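Local atomic coordinates of translation initiation factor eIF2b-like protein (Chaetomium thermophilum, PDB entry 4ZEM), a protein that serves as the beta subunit of the eIF2B complex, which probably promotes guanine nucleotide exchange on eIF2 during translation initiation. Residues A182-I187 with V359-L364. Residues are numbered along the deposited sequence; the frame is centred on the assembly and turned at random.
Sequences ASFAEI and VYLTNL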
loop_
_atom_site.group_PDB
_atom_site.type_symbol
_atom_site.label_atom_id
_atom_site.label_comp_id
_atom_site.label_asym_id
_atom_site.label_seq_id
_atom_site.Cartn_x
_atom_site.Cartn_y
_atom_site.Cartn_z
ATOM N N ALA A 182 1.404 12.056 -6.763
ATOM C CA ALA A 182 1.222 12.896 -7.946
ATOM C C ALA A 182 1.652 14.349 -7.728
ATOM O O ALA A 182 1.918 15.052 -8.694
ATOM C CB ALA A 182 -0.231 12.850 -8.412
ATOM N N SER A 183 1.686 14.814 -6.479
ATOM C CA SER A 183 2.095 16.198 -6.203
ATOM C C SER A 183 3.578 16.423 -6.517
ATOM O O SER A 183 4.039 17.557 -6.576
ATOM C CB SER A 183 1.802 16.603 -4.748
ATOM O OG SER A 183 2.504 15.809 -3.812
ATOM N N PHE A 184 4.332 15.345 -6.685
ATOM C CA PHE A 184 5.746 15.470 -7.029
ATOM C C PHE A 184 5.999 15.296 -8.524
ATOM O O PHE A 184 7.147 15.264 -8.960
ATOM C CB PHE A 184 6.575 14.466 -6.228
ATOM C CG PHE A 184 6.543 14.722 -4.753
ATOM C CD1 PHE A 184 5.670 14.016 -3.930
ATOM C CD2 PHE A 184 7.352 15.702 -4.193
ATOM C CE1 PHE A 184 5.617 14.270 -2.566
ATOM C CE2 PHE A 184 7.306 15.958 -2.826
ATOM C CZ PHE A 184 6.435 15.240 -2.012
ATOM N N ALA A 185 4.926 15.195 -9.302
ATOM C CA ALA A 185 5.040 14.950 -10.738
ATOM C C ALA A 185 5.845 16.033 -11.469
ATOM O O ALA A 185 6.684 15.708 -12.306
ATOM C CB ALA A 185 3.666 14.829 -11.356
ATOM N N GLU A 186 5.595 17.307 -11.163
ATOM C CA GLU A 186 6.296 18.399 -11.844
ATOM C C GLU A 186 7.804 18.359 -11.588
ATOM O O GLU A 186 8.593 18.821 -12.409
ATOM C CB GLU A 186 5.728 19.762 -11.436
ATOM C CG GLU A 186 5.463 19.924 -9.955
ATOM C CD GLU A 186 4.726 21.212 -9.637
ATOM O OE1 GLU A 186 5.210 22.297 -10.029
ATOM O OE2 GLU A 186 3.658 21.136 -8.997
ATOM N N ILE A 187 8.191 17.828 -10.435
ATOM C CA ILE A 187 9.594 17.612 -10.106
ATOM C C ILE A 187 10.211 16.474 -10.928
ATOM O O ILE A 187 11.358 16.561 -11.359
ATOM C CB ILE A 187 9.768 17.328 -8.597
ATOM C CG1 ILE A 187 9.424 18.583 -7.797
ATOM C CG2 ILE A 187 11.190 16.894 -8.277
ATOM C CD1 ILE A 187 9.477 18.389 -6.307
ATOM N N VAL A 359 14.794 5.610 -8.445
ATOM C CA VAL A 359 14.021 6.422 -7.520
ATOM C C VAL A 359 12.797 5.672 -7.001
ATOM O O VAL A 359 12.105 4.999 -7.765
ATOM C CB VAL A 359 13.545 7.734 -8.181
ATOM C CG1 VAL A 359 12.698 8.547 -7.212
ATOM C CG2 VAL A 359 14.722 8.546 -8.672
ATOM N N TYR A 360 12.551 5.778 -5.697
ATOM C CA TYR A 360 11.311 5.300 -5.106
ATOM C C TYR A 360 10.488 6.540 -4.838
ATOM O O TYR A 360 10.812 7.332 -3.954
ATOM C CB TYR A 360 11.552 4.525 -3.809
ATOM C CG TYR A 360 12.523 3.389 -3.973
ATOM C CD1 TYR A 360 13.894 3.607 -3.877
ATOM C CD2 TYR A 360 12.077 2.105 -4.252
ATOM C CE1 TYR A 360 14.790 2.580 -4.041
ATOM C CE2 TYR A 360 12.969 1.068 -4.419
ATOM C CZ TYR A 360 14.324 1.309 -4.309
ATOM O OH TYR A 360 15.218 0.280 -4.472
ATOM N N LEU A 361 9.434 6.728 -5.612
ATOM C CA LEU A 361 8.645 7.934 -5.464
ATOM C C LEU A 361 7.440 7.639 -4.582
ATOM O O LEU A 361 6.533 6.898 -4.964
ATOM C CB LEU A 361 8.233 8.481 -6.836
ATOM C CG LEU A 361 7.455 9.797 -6.841
ATOM C CD1 LEU A 361 8.125 10.799 -5.953
ATOM C CD2 LEU A 361 7.383 10.342 -8.246
ATOM N N THR A 362 7.439 8.249 -3.402
ATOM C CA THR A 362 6.452 7.944 -2.372
ATOM C C THR A 362 5.608 9.164 -2.021
ATOM O O THR A 362 5.880 10.270 -2.480
ATOM C CB THR A 362 7.140 7.433 -1.081
ATOM O OG1 THR A 362 7.751 8.536 -0.395
ATOM C CG2 THR A 362 8.206 6.406 -1.409
ATOM N N ASN A 363 4.596 8.959 -1.188
ATOM C CA ASN A 363 3.772 10.061 -0.697
ATOM C C ASN A 363 4.601 11.095 0.065
ATOM O O ASN A 363 4.194 12.247 0.210
ATOM C CB ASN A 363 2.648 9.540 0.193
ATOM C CG ASN A 363 3.089 8.393 1.073
ATOM O OD1 ASN A 363 3.533 7.351 0.584
ATOM N ND2 ASN A 363 3.028 8.599 2.382
ATOM N N LEU A 364 5.730 10.647 0.604
ATOM C CA LEU A 364 6.708 11.511 1.265
ATOM C C LEU A 364 7.661 12.209 0.279
ATOM O O LEU A 364 8.397 13.116 0.652
ATOM C CB LEU A 364 7.509 10.697 2.281
ATOM C CG LEU A 364 6.643 9.966 3.307
ATOM C CD1 LEU A 364 7.499 9.168 4.284
ATOM C CD2 LEU A 364 5.754 10.964 4.038
#
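F184 meets L361 and the backbone oxygens of T362, N363 and L364, a compact example of how one aromatic side chain can join a helix connection to the end of a beta strand. The apolar part is small: CB of F184 lies 4.0 Å from CD1 of L361. With CG of L361 anti to its backbone N (chi1 -177°), the leucine reaches from the strand toward the connection between helices 154-182 and 185-188; I181 of helix 154-182 and F207 of helix 202-214 also touch it, and P366 of the neighbouring strand packs against both L361 and F184.

Within 359-364 the ring approaches backbone carbonyls rather than side chains. CG of F184 is anti to its carbonyl carbon (chi1 -64°), which carries the ring along the strand end toward residues 362-364. There CE1 comes within 3.7 Å of the O of N363, which lies at the ring edge near its plane; T362 O, 4.0 Å from CE1, and L364 O, 3.9 Å from CZ, approach obliquely.

The hydrogen bonds near the contact lie within each side or run to neighbouring residues. A type I turn from A182 to A185, with A185 N bonded to A182 O, contains F184, the N-cap residue of the short helix. On the strand side, T362 OG1 accepts a weak bond from L364 N (3.1 Å, 130°) and also pairs with G365 O, while N363 OD1 takes the N-H of V307.

Strand 359-362, parallel to 301-304 and antiparallel to 365-367 in the mixed Rossmann-like sheet, thus meets the helix connection through dispersion and, at the ring edge, probably a weak electrostatic attraction between aromatic C-H and carbonyl oxygen, with little directional constraint.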